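Local coordinates for geranyl diphosphate synthase small subunit (Antirrhinum majus, PDB 3QKC), which is the small subunit of geranyl diphosphate synthase and probably pairs with a catalytic subunit that joins dimethylallyl and isopentenyl diphosphates into geranyl diphosphate, at residues Pro134-Arg139 / Gly191-Gly196; Ser15-Tyr20 / Asp66-Ala71; Thr145-Ser150 / Glu180-Ala185. All blocks are in the same frame, centred on the assembly; numbering follows the deposited sequence.

Interaction 1 (Pro134-Arg139 / Gly191-Gly196); sequences PDRILR and GAILGG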
ATOM      1  N   PRO A 134       9.941  12.608  11.947  1.00 78.01           N
ATOM      2  CA  PRO A 134       9.931  11.183  11.614  1.00 75.70           C
ATOM      3  C   PRO A 134       8.817  10.421  12.321  1.00 73.08           C
ATOM      4  O   PRO A 134       8.242   9.499  11.742  1.00 71.11           O
ATOM      5  CB  PRO A 134      11.297  10.686  12.110  1.00 78.17           C
ATOM      6  CG  PRO A 134      12.086  11.899  12.382  1.00 80.10           C
ATOM      7  CD  PRO A 134      11.115  12.956  12.765  1.00 79.94           C
ATOM      8  N   ASP A 135       8.533  10.792  13.567  1.00 72.79           N
ATOM      9  CA  ASP A 135       7.407  10.215  14.292  1.00 70.51           C
ATOM     10  C   ASP A 135       6.082  10.723  13.720  1.00 66.96           C
ATOM     11  O   ASP A 135       5.099   9.985  13.689  1.00 66.19           O
ATOM     12  CB  ASP A 135       7.494  10.528  15.784  1.00 72.58           C
ATOM     13  CG  ASP A 135       6.351   9.919  16.571  1.00 72.23           C
ATOM     14  OD1 ASP A 135       6.266   8.677  16.627  1.00 71.99           O
ATOM     15  OD2 ASP A 135       5.533  10.684  17.125  1.00 72.60           O
ATOM     16  N   ARG A 136       6.067  11.977  13.271  1.00 64.94           N
ATOM     17  CA  ARG A 136       4.886  12.556  12.629  1.00 61.84           C
ATOM     18  C   ARG A 136       4.584  11.913  11.280  1.00 58.98           C
ATOM     19  O   ARG A 136       3.449  11.509  11.034  1.00 57.37           O
ATOM     20  CB  ARG A 136       5.039  14.059  12.427  1.00 61.67           C
ATOM     21  CG  ARG A 136       4.481  14.910  13.537  1.00 61.82           C
ATOM     22  CD  ARG A 136       4.701  16.372  13.212  1.00 63.44           C
ATOM     23  NE  ARG A 136       4.760  17.187  14.420  1.00 64.50           N
ATOM     24  CZ  ARG A 136       4.889  18.510  14.434  1.00 66.45           C
ATOM     25  NH1 ARG A 136       4.962  19.198  13.298  1.00 64.92           N
ATOM     26  NH2 ARG A 136       4.932  19.146  15.593  1.00 67.53           N
ATOM     27  N   ILE A 137       5.588  11.836  10.407  1.00 58.28           N
ATOM     28  CA  ILE A 137       5.366  11.285   9.068  1.00 55.90           C
ATOM     29  C   ILE A 137       5.016   9.808   9.165  1.00 53.34           C
ATOM     30  O   ILE A 137       4.181   9.314   8.413  1.00 51.88           O
ATOM     31  CB  ILE A 137       6.523  11.617   8.084  1.00 56.94           C
ATOM     32  CG1 ILE A 137       6.141  12.884   7.309  1.00 57.45           C
ATOM     33  CG2 ILE A 137       6.759  10.481   7.093  1.00 56.73           C
ATOM     34  CD1 ILE A 137       7.284  13.824   6.989  1.00 58.19           C
ATOM     35  N   LEU A 138       5.617   9.132  10.137  1.00 52.63           N
ATOM     36  CA  LEU A 138       5.260   7.762  10.456  1.00 50.86           C
ATOM     37  C   LEU A 138       3.811   7.689  10.923  1.00 49.50           C
ATOM     38  O   LEU A 138       3.073   6.792  10.512  1.00 48.03           O
ATOM     39  CB  LEU A 138       6.182   7.222  11.540  1.00 51.93           C
ATOM     40  CG  LEU A 138       6.642   5.770  11.549  1.00 53.66           C
ATOM     41  CD1 LEU A 138       7.003   5.298  10.150  1.00 50.96           C
ATOM     42  CD2 LEU A 138       7.856   5.657  12.497  1.00 54.18           C
ATOM     43  N   ARG A 139       3.399   8.629  11.778  1.00 49.78           N
ATOM     44  CA  ARG A 139       2.009   8.646  12.218  1.00 49.27           C
ATOM     45  C   ARG A 139       1.027   8.938  11.081  1.00 45.35           C
ATOM     46  O   ARG A 139      -0.071   8.384  11.064  1.00 44.29           O
ATOM     47  CB  ARG A 139       1.776   9.603  13.394  1.00 52.73           C
ATOM     48  CG  ARG A 139       0.398   9.401  14.038  1.00 55.46           C
ATOM     49  CD  ARG A 139       0.261  10.137  15.354  1.00 54.77           C
ATOM     50  NE  ARG A 139      -1.117  10.143  15.851  1.00 57.35           N
ATOM     51  CZ  ARG A 139      -1.506  10.782  16.956  1.00 56.52           C
ATOM     52  NH1 ARG A 139      -0.626  11.477  17.673  1.00 60.52           N
ATOM     53  NH2 ARG A 139      -2.776  10.733  17.350  1.00 59.08           N
ATOM     54  N   GLY A 191      -3.631  16.087   8.092  1.00 37.72           N
ATOM     55  CA  GLY A 191      -3.491  17.535   8.170  1.00 38.43           C
ATOM     56  C   GLY A 191      -3.073  17.980   9.559  1.00 39.64           C
ATOM     57  O   GLY A 191      -2.070  18.686   9.729  1.00 40.45           O
ATOM     58  N   ALA A 192      -3.828  17.529  10.556  1.00 39.65           N
ATOM     59  CA  ALA A 192      -3.603  17.923  11.935  1.00 40.88           C
ATOM     60  C   ALA A 192      -2.257  17.416  12.458  1.00 41.49           C
ATOM     61  O   ALA A 192      -1.520  18.160  13.103  1.00 43.06           O
ATOM     62  CB  ALA A 192      -4.775  17.449  12.819  1.00 40.97           C
ATOM     63  N   ILE A 193      -1.926  16.159  12.151  1.00 40.07           N
ATOM     64  CA  ILE A 193      -0.674  15.562  12.595  1.00 40.29           C
ATOM     65  C   ILE A 193       0.488  16.348  12.018  1.00 40.74           C
ATOM     66  O   ILE A 193       1.419  16.727  12.744  1.00 41.69           O
ATOM     67  CB  ILE A 193      -0.547  14.063  12.205  1.00 39.06           C
ATOM     68  CG1 ILE A 193      -1.432  13.190  13.110  1.00 35.91           C
ATOM     69  CG2 ILE A 193       0.911  13.591  12.317  1.00 36.31           C
ATOM     70  CD1 ILE A 193      -1.803  11.827  12.486  1.00 37.86           C
ATOM     71  N   LEU A 194       0.414  16.610  10.718  1.00 39.99           N
ATOM     72  CA  LEU A 194       1.490  17.312  10.024  1.00 41.03           C
ATOM     73  C   LEU A 194       1.511  18.764  10.432  1.00 43.68           C
ATOM     74  O   LEU A 194       2.555  19.405  10.417  1.00 44.93           O
ATOM     75  CB  LEU A 194       1.373  17.133   8.501  1.00 38.75           C
ATOM     76  CG  LEU A 194       1.535  15.639   8.143  1.00 40.88           C
ATOM     77  CD1 LEU A 194       0.928  15.273   6.773  1.00 36.11           C
ATOM     78  CD2 LEU A 194       3.006  15.210   8.230  1.00 38.46           C
ATOM     79  N   GLY A 195       0.350  19.262  10.847  1.00 45.05           N
ATOM     80  CA  GLY A 195       0.227  20.634  11.306  1.00 47.89           C
ATOM     81  C   GLY A 195       0.858  20.839  12.672  1.00 51.19           C
ATOM     82  O   GLY A 195       1.062  21.973  13.084  1.00 52.41           O
ATOM     83  N   GLY A 196       1.175  19.743  13.363  1.00 52.86           N
ATOM     84  CA  GLY A 196       1.703  19.806  14.726  1.00 56.63           C
ATOM     85  C   GLY A 196       0.558  20.161  15.645  1.00 58.93           C
ATOM     86  O   GLY A 196       0.199  21.330  15.786  1.00 59.91           O
TER
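Ile193 sits between the two arginines of the facing helix. Its CD1 lies 3.6 Å from Arg139 CG, and the two side chains are roughly perpendicular. CG1 lies over one face of the Arg139 guanidinium. On the other branch, Ile193 CG2 comes 3.5 Å from Arg136 O. Arg136 and Ile193 lie alongside each other, pointing opposite ways, with the arginine chain extended from CG to NE. Arg136 CD passes 3.3 Å from Ile193 O, and the guanidinium ends over the backbone, with Gly196 CA on one of its faces. The nearest atom there, Arg136 NH2, is 3.4 Å from Gly196 CA. Gly196 is the first residue past the helix and has a positive phi of 74°. A CB at this position would clash with that NH2. Deeper in, Ile137 CG1 meets Leu194 CD2 at 4.0 Å.

These residues join the start of helix 134-148 to the end of helix 169-195. The segment axes are 9.2 Å apart and run antiparallel at 176°. Glu199 forms a salt bridge with Arg139, and Ile202 packs on both Arg139 and Ile193. Ile137 also packs on Leu138 of the second subunit.

The contact rests largely on aliphatic carbons, some of them set against backbone carbonyls. The Arg136 charge lies near Ile193 O and Leu194 O at a helix C-terminal end, so the attraction there is probably electrostatic and diffuse.

Interaction 2 (Ser15-Tyr20 / Asp66-Ala71); sequences SDIESY and DAMAAA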
ATOM      1  N   SER A  15      -5.522  22.714  -7.156  1.00 43.00           N
ATOM      2  CA  SER A  15      -4.510  23.006  -8.166  1.00 44.46           C
ATOM      3  C   SER A  15      -3.105  22.695  -7.646  1.00 44.52           C
ATOM      4  O   SER A  15      -2.289  22.123  -8.368  1.00 44.53           O
ATOM      5  CB  SER A  15      -4.627  24.465  -8.640  1.00 46.63           C
ATOM      6  OG  SER A  15      -3.515  24.850  -9.447  1.00 48.72           O
ATOM      7  N   ASP A  16      -2.830  23.050  -6.388  1.00 44.85           N
ATOM      8  CA  ASP A  16      -1.528  22.770  -5.783  1.00 45.87           C
ATOM      9  C   ASP A  16      -1.290  21.263  -5.650  1.00 44.75           C
ATOM     10  O   ASP A  16      -0.186  20.771  -5.904  1.00 45.25           O
ATOM     11  CB  ASP A  16      -1.393  23.441  -4.413  1.00 46.99           C
ATOM     12  CG  ASP A  16      -1.240  24.946  -4.501  1.00 47.89           C
ATOM     13  OD1 ASP A  16      -0.608  25.446  -5.452  1.00 50.34           O
ATOM     14  OD2 ASP A  16      -1.740  25.642  -3.602  1.00 49.02           O
ATOM     15  N   ILE A  17      -2.328  20.534  -5.261  1.00 43.27           N
ATOM     16  CA  ILE A  17      -2.236  19.078  -5.179  1.00 41.94           C
ATOM     17  C   ILE A  17      -1.933  18.457  -6.547  1.00 42.67           C
ATOM     18  O   ILE A  17      -1.003  17.648  -6.674  1.00 42.19           O
ATOM     19  CB  ILE A  17      -3.496  18.461  -4.540  1.00 40.21           C
ATOM     20  CG1 ILE A  17      -3.565  18.832  -3.050  1.00 38.91           C
ATOM     21  CG2 ILE A  17      -3.492  16.970  -4.712  1.00 38.05           C
ATOM     22  CD1 ILE A  17      -4.933  18.572  -2.393  1.00 39.32           C
ATOM     23  N   GLU A  18      -2.702  18.844  -7.566  1.00 43.83           N
ATOM     24  CA  GLU A  18      -2.499  18.306  -8.916  1.00 45.19           C
ATOM     25  C   GLU A  18      -1.096  18.605  -9.462  1.00 46.27           C
ATOM     26  O   GLU A  18      -0.479  17.734 -10.095  1.00 46.13           O
ATOM     27  CB  GLU A  18      -3.567  18.814  -9.886  1.00 47.12           C
ATOM     28  CG  GLU A  18      -3.665  17.987 -11.162  1.00 51.69           C
ATOM     29  CD  GLU A  18      -4.757  18.463 -12.114  1.00 48.70           C
ATOM     30  OE1 GLU A  18      -4.777  19.669 -12.473  1.00 54.02           O
ATOM     31  OE2 GLU A  18      -5.590  17.613 -12.508  1.00 52.24           O
ATOM     32  N   SER A  19      -0.599  19.817  -9.206  1.00 47.25           N
ATOM     33  CA  SER A  19       0.750  20.210  -9.631  1.00 49.17           C
ATOM     34  C   SER A  19       1.820  19.411  -8.889  1.00 48.46           C
ATOM     35  O   SER A  19       2.868  19.087  -9.451  1.00 49.54           O
ATOM     36  CB  SER A  19       0.987  21.710  -9.425  1.00 50.95           C
ATOM     37  OG  SER A  19       0.352  22.463 -10.446  1.00 58.85           O
ATOM     38  N   TYR A  20       1.547  19.099  -7.627  1.00 46.59           N
ATOM     39  CA  TYR A  20       2.454  18.295  -6.836  1.00 45.89           C
ATOM     40  C   TYR A  20       2.543  16.862  -7.386  1.00 45.07           C
ATOM     41  O   TYR A  20       3.625  16.289  -7.493  1.00 46.01           O
ATOM     42  CB  TYR A  20       2.013  18.282  -5.376  1.00 44.99           C
ATOM     43  CG  TYR A  20       2.922  17.438  -4.533  1.00 48.43           C
ATOM     44  CD1 TYR A  20       2.618  16.107  -4.271  1.00 43.31           C
ATOM     45  CD2 TYR A  20       4.117  17.957  -4.035  1.00 46.01           C
ATOM     46  CE1 TYR A  20       3.454  15.316  -3.518  1.00 46.96           C
ATOM     47  CE2 TYR A  20       4.963  17.168  -3.275  1.00 49.69           C
ATOM     48  CZ  TYR A  20       4.618  15.849  -3.022  1.00 44.51           C
ATOM     49  OH  TYR A  20       5.453  15.065  -2.273  1.00 48.43           O
ATOM     50  N   ASP A  66       3.721  21.388   4.000  1.00 50.49           N
ATOM     51  CA  ASP A  66       3.803  20.370   5.056  1.00 49.58           C
ATOM     52  C   ASP A  66       2.811  19.211   4.862  1.00 47.63           C
ATOM     53  O   ASP A  66       3.050  18.105   5.364  1.00 47.04           O
ATOM     54  CB  ASP A  66       3.553  20.998   6.430  1.00 50.36           C
ATOM     55  CG  ASP A  66       4.751  21.772   6.964  1.00 55.20           C
ATOM     56  OD1 ASP A  66       4.533  22.649   7.838  1.00 53.67           O
ATOM     57  OD2 ASP A  66       5.897  21.492   6.539  1.00 53.21           O
ATOM     58  N   ALA A  67       1.712  19.476   4.145  1.00 46.12           N
ATOM     59  CA  ALA A  67       0.623  18.502   3.975  1.00 43.67           C
ATOM     60  C   ALA A  67       0.417  18.067   2.521  1.00 42.00           C
ATOM     61  O   ALA A  67      -0.463  17.240   2.236  1.00 41.22           O
ATOM     62  CB  ALA A  67      -0.691  19.070   4.544  1.00 43.44           C
ATOM     63  N   MET A  68       1.233  18.605   1.615  1.00 41.19           N
ATOM     64  CA  MET A  68       1.070  18.389   0.179  1.00 39.53           C
ATOM     65  C   MET A  68       1.215  16.913  -0.181  1.00 37.26           C
ATOM     66  O   MET A  68       0.424  16.371  -0.958  1.00 35.87           O
ATOM     67  CB  MET A  68       2.083  19.242  -0.597  1.00 40.98           C
ATOM     68  CG  MET A  68       1.598  19.803  -1.947  1.00 44.97           C
ATOM     69  SD  MET A  68      -0.100  20.431  -2.058  1.00 40.67           S
ATOM     70  CE  MET A  68      -0.121  21.725  -0.845  1.00 45.39           C
ATOM     71  N   ALA A  69       2.222  16.262   0.392  1.00 36.33           N
ATOM     72  CA  ALA A  69       2.436  14.822   0.163  1.00 34.43           C
ATOM     73  C   ALA A  69       1.281  13.961   0.669  1.00 32.21           C
ATOM     74  O   ALA A  69       0.821  13.060  -0.042  1.00 32.18           O
ATOM     75  CB  ALA A  69       3.761  14.366   0.787  1.00 34.61           C
ATOM     76  N   ALA A  70       0.816  14.244   1.887  1.00 31.07           N
ATOM     77  CA  ALA A  70      -0.337  13.566   2.494  1.00 29.40           C
ATOM     78  C   ALA A  70      -1.619  13.756   1.665  1.00 29.13           C
ATOM     79  O   ALA A  70      -2.335  12.797   1.387  1.00 28.22           O
ATOM     80  CB  ALA A  70      -0.550  14.083   3.881  1.00 29.51           C
ATOM     81  N   ALA A  71      -1.888  14.998   1.263  1.00 29.85           N
ATOM     82  CA  ALA A  71      -3.076  15.326   0.492  1.00 29.62           C
ATOM     83  C   ALA A  71      -3.089  14.567  -0.825  1.00 29.32           C
ATOM     84  O   ALA A  71      -4.133  14.091  -1.252  1.00 28.85           O
ATOM     85  CB  ALA A  71      -3.156  16.824   0.248  1.00 29.88           C
TER
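The Tyr20 ring lies along the first turn of helix 68-85. One of its faces carries Met68 CB and the backbone N of Ala69. Ala69 N stands 4.1 Å above the ring plane and is displaced toward the rim. Met68 CG reaches the root of the ring, 3.7 Å from Tyr20 CG. At the far end, Tyr20 OH is 3.6 Å from Ala69 CB. The ring gets there because its CG is anti to the backbone N, with chi1 at 179°. Tyr20 and Met68 lie alongside each other and point opposite ways.

Met68 is bent at chi2 (40°) and chi3 (60°). The bends fold its sulfur back onto the helix of segment 15-20. There SD lies 3.9 Å from Asp16 O and also touches Asp16 CB. Ile17 runs at a slant to Met68, with its CG1 3.9 Å from SD. Its tip goes further, and Ile17 CD1 packs on Ala71 CB at 3.6 Å.

The contact joins helix 5-24 to the start of helix 68-85. Helix 48-59 adds Ser50 against Ile17 and Val54 against Ala71, while Met123 and Ser126 of helix 105-126 pack on Ala69. An alanine here in place of Tyr20 would remove the ring and its hydroxyl, and would probably strip Met68 CG of most of its cover from this side and Ala69 of its contact with helix 5-24.

Between the two segments the chemistry is mainly apolar van der Waals contact. It depends on close fit. The Asp16 carboxylate forms a salt bridge with Arg64, just ahead of segment 66-71, and this charge pair is likely to add electrostatic attraction between the same parts of the chain.

Interaction 3 (Thr145-Ser150 / Glu180-Ala185); sequences TRVMGS and EGTLHA
Val147 has CG2 anti to the backbone N, while CG1 takes the crowded place between N and the carbonyl carbon (chi1 75°). This sends CG2 into helix 169-195 between Thr182 and Leu183. Thr182 is turned to match, with OG1 beside the backbone N (chi1 -53°), which leaves CG2 anti to it. The two methyls, Val147 CG2 and Thr182 CG2, meet at 3.7 Å. Val147 CG2 is also 3.4 Å from Thr182 O. It lies equally close to Leu183 CA, at 3.4 Å, which is tighter than usual van der Waals contact. Leu183 CD1 comes in at a slant, 3.5 Å from Val147 CG2. The Thr182 torsion also lets OG1 make hydrogen bonds to Lys177 O and Lys178 O of the preceding turn. The methyl branch is therefore the one that meets Val147.

Isoprenyl diphosphate synthases share an all-helical fold, and this contact belongs to its buried helix packing. It joins the last turn of helix 134-148 to the middle of helix 169-195. Met77 of helix 68-85 packs on Val147, and Val74 and His78 of the same helix pack on Leu183. Within segment 180-185, Glu180 O is gripped by two donors, His184 N and His184 ND1, the latter 2.8 Å away.

Arg146 starts extended, with CG anti to the backbone N, and then bends at chi3 (71°). Its NH1 lies 3.9 Å from Thr182 CG2, and Ala185 CB is at the guanidinium edge. The charge has weak, long ion pairs with Glu143 and Glu151.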
ATOM      1  N   THR A 145      -2.530   4.139   5.882  1.00 37.58           N
ATOM      2  CA  THR A 145      -2.656   2.682   5.796  1.00 38.40           C
ATOM      3  C   THR A 145      -4.000   2.220   6.355  1.00 39.85           C
ATOM      4  O   THR A 145      -4.576   1.221   5.896  1.00 40.01           O
ATOM      5  CB  THR A 145      -1.523   1.939   6.531  1.00 39.23           C
ATOM      6  OG1 THR A 145      -1.529   2.296   7.918  1.00 41.83           O
ATOM      7  CG2 THR A 145      -0.154   2.239   5.911  1.00 40.79           C
ATOM      8  N   ARG A 146      -4.499   2.975   7.329  1.00 41.37           N
ATOM      9  CA  ARG A 146      -5.756   2.677   8.005  1.00 43.74           C
ATOM     10  C   ARG A 146      -6.946   2.925   7.070  1.00 42.58           C
ATOM     11  O   ARG A 146      -7.939   2.205   7.109  1.00 43.00           O
ATOM     12  CB  ARG A 146      -5.868   3.541   9.269  1.00 46.61           C
ATOM     13  CG  ARG A 146      -6.957   3.122  10.246  1.00 53.95           C
ATOM     14  CD  ARG A 146      -7.026   4.015  11.512  1.00 49.18           C
ATOM     15  NE  ARG A 146      -7.551   5.374  11.289  1.00 54.77           N
ATOM     16  CZ  ARG A 146      -8.826   5.676  11.014  1.00 49.02           C
ATOM     17  NH1 ARG A 146      -9.732   4.710  10.881  1.00 55.02           N
ATOM     18  NH2 ARG A 146      -9.196   6.949  10.848  1.00 54.57           N
ATOM     19  N   VAL A 147      -6.833   3.935   6.218  1.00 41.32           N
ATOM     20  CA  VAL A 147      -7.926   4.303   5.325  1.00 40.44           C
ATOM     21  C   VAL A 147      -8.116   3.311   4.170  1.00 39.03           C
ATOM     22  O   VAL A 147      -9.235   3.045   3.730  1.00 38.56           O
ATOM     23  CB  VAL A 147      -7.774   5.753   4.793  1.00 40.29           C
ATOM     24  CG1 VAL A 147      -6.696   5.851   3.720  1.00 42.57           C
ATOM     25  CG2 VAL A 147      -9.098   6.247   4.253  1.00 43.16           C
ATOM     26  N   MET A 148      -7.016   2.752   3.697  1.00 38.76           N
ATOM     27  CA  MET A 148      -7.060   1.915   2.505  1.00 38.17           C
ATOM     28  C   MET A 148      -7.613   0.535   2.853  1.00 40.17           C
ATOM     29  O   MET A 148      -8.290  -0.077   2.038  1.00 41.14           O
ATOM     30  CB  MET A 148      -5.662   1.844   1.876  1.00 36.08           C
ATOM     31  CG  MET A 148      -5.568   1.297   0.446  1.00 30.75           C
ATOM     32  SD  MET A 148      -6.503   2.190  -0.851  1.00 35.36           S
ATOM     33  CE  MET A 148      -7.913   1.020  -0.933  1.00 30.59           C
ATOM     34  N   GLY A 149      -7.379   0.075   4.084  1.00 41.41           N
ATOM     35  CA  GLY A 149      -7.633  -1.330   4.435  1.00 42.65           C
ATOM     36  C   GLY A 149      -8.896  -1.726   5.176  1.00 44.04           C
ATOM     37  O   GLY A 149      -9.993  -1.222   4.898  1.00 44.04           O
ATOM     38  N   SER A 150      -8.717  -2.655   6.119  1.00 45.25           N
ATOM     39  CA  SER A 150      -9.795  -3.303   6.881  1.00 47.35           C
ATOM     40  C   SER A 150     -10.584  -2.386   7.818  1.00 47.96           C
ATOM     41  O   SER A 150     -11.669  -2.755   8.294  1.00 49.25           O
ATOM     42  CB  SER A 150      -9.221  -4.464   7.708  1.00 49.09           C
ATOM     43  OG  SER A 150      -8.139  -5.095   7.032  1.00 51.54           O
ATOM     44  N   GLU A 180     -16.101   6.983   1.962  1.00 34.45           N
ATOM     45  CA  GLU A 180     -15.922   8.441   1.968  1.00 34.72           C
ATOM     46  C   GLU A 180     -15.662   8.969   3.373  1.00 35.13           C
ATOM     47  O   GLU A 180     -14.890   9.904   3.554  1.00 34.14           O
ATOM     48  CB  GLU A 180     -17.114   9.157   1.322  1.00 36.33           C
ATOM     49  CG  GLU A 180     -17.274   8.920  -0.201  1.00 38.96           C
ATOM     50  CD  GLU A 180     -18.063   7.645  -0.548  1.00 37.09           C
ATOM     51  OE1 GLU A 180     -18.313   6.810   0.355  1.00 40.04           O
ATOM     52  OE2 GLU A 180     -18.437   7.474  -1.739  1.00 40.06           O
ATOM     53  N   GLY A 181     -16.290   8.348   4.374  1.00 36.37           N
ATOM     54  CA  GLY A 181     -16.089   8.748   5.755  1.00 36.99           C
ATOM     55  C   GLY A 181     -14.650   8.600   6.212  1.00 36.78           C
ATOM     56  O   GLY A 181     -14.039   9.549   6.716  1.00 36.65           O
ATOM     57  N   THR A 182     -14.098   7.400   6.043  1.00 37.03           N
ATOM     58  CA  THR A 182     -12.744   7.130   6.528  1.00 36.71           C
ATOM     59  C   THR A 182     -11.722   7.925   5.728  1.00 35.16           C
ATOM     60  O   THR A 182     -10.728   8.396   6.292  1.00 34.94           O
ATOM     61  CB  THR A 182     -12.424   5.613   6.534  1.00 37.14           C
ATOM     62  OG1 THR A 182     -13.459   4.923   7.253  1.00 41.22           O
ATOM     63  CG2 THR A 182     -11.098   5.339   7.232  1.00 39.91           C
ATOM     64  N   LEU A 183     -11.977   8.114   4.437  1.00 34.22           N
ATOM     65  CA  LEU A 183     -11.060   8.926   3.616  1.00 34.33           C
ATOM     66  C   LEU A 183     -10.946  10.361   4.129  1.00 33.70           C
ATOM     67  O   LEU A 183      -9.839  10.873   4.272  1.00 33.71           O
ATOM     68  CB  LEU A 183     -11.433   8.875   2.140  1.00 35.58           C
ATOM     69  CG  LEU A 183     -10.359   8.993   1.049  1.00 37.55           C
ATOM     70  CD1 LEU A 183      -9.075   8.279   1.371  1.00 34.82           C
ATOM     71  CD2 LEU A 183     -10.935   8.450  -0.243  1.00 35.18           C
ATOM     72  N   HIS A 184     -12.070  10.998   4.457  1.00 33.19           N
ATOM     73  CA  HIS A 184     -12.016  12.360   5.007  1.00 32.85           C
ATOM     74  C   HIS A 184     -11.373  12.404   6.417  1.00 32.65           C
ATOM     75  O   HIS A 184     -10.569  13.299   6.722  1.00 31.64           O
ATOM     76  CB  HIS A 184     -13.409  12.982   5.019  1.00 33.72           C
ATOM     77  CG  HIS A 184     -13.903  13.401   3.665  1.00 33.85           C
ATOM     78  ND1 HIS A 184     -14.235  12.499   2.675  1.00 33.23           N
ATOM     79  CD2 HIS A 184     -14.140  14.634   3.148  1.00 34.03           C
ATOM     80  CE1 HIS A 184     -14.649  13.161   1.607  1.00 33.64           C
ATOM     81  NE2 HIS A 184     -14.611  14.455   1.872  1.00 33.94           N
ATOM     82  N   ALA A 185     -11.733  11.430   7.256  1.00 33.05           N
ATOM     83  CA  ALA A 185     -11.178  11.313   8.599  1.00 34.40           C
ATOM     84  C   ALA A 185      -9.643  11.279   8.549  1.00 34.68           C
ATOM     85  O   ALA A 185      -8.972  12.041   9.243  1.00 35.36           O
ATOM     86  CB  ALA A 185     -11.735  10.064   9.293  1.00 34.99           C
TER

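From the N terminus, interaction 2 closes first. It brings helix 5-24 against the start of helix 68-85, and the loop it closes contains helices 34-43 and 48-59. Interactions 1 and 3 both come later and pair helix 134-148 with helix 169-195. They are nested: interaction 1 opens at 134-139, interaction 3 opens at 145-150 and closes at 180-185, and interaction 1 closes last at 191-196. Interaction 1 holds the outer ends of the helix pair, and interaction 3 holds a buried level further along. Both also touch the second subunit. Interactions 1 and 2 meet directly, since Leu194 CD1 packs on Ala70 CB at 3.5 Å. Interactions 2 and 3 do not touch.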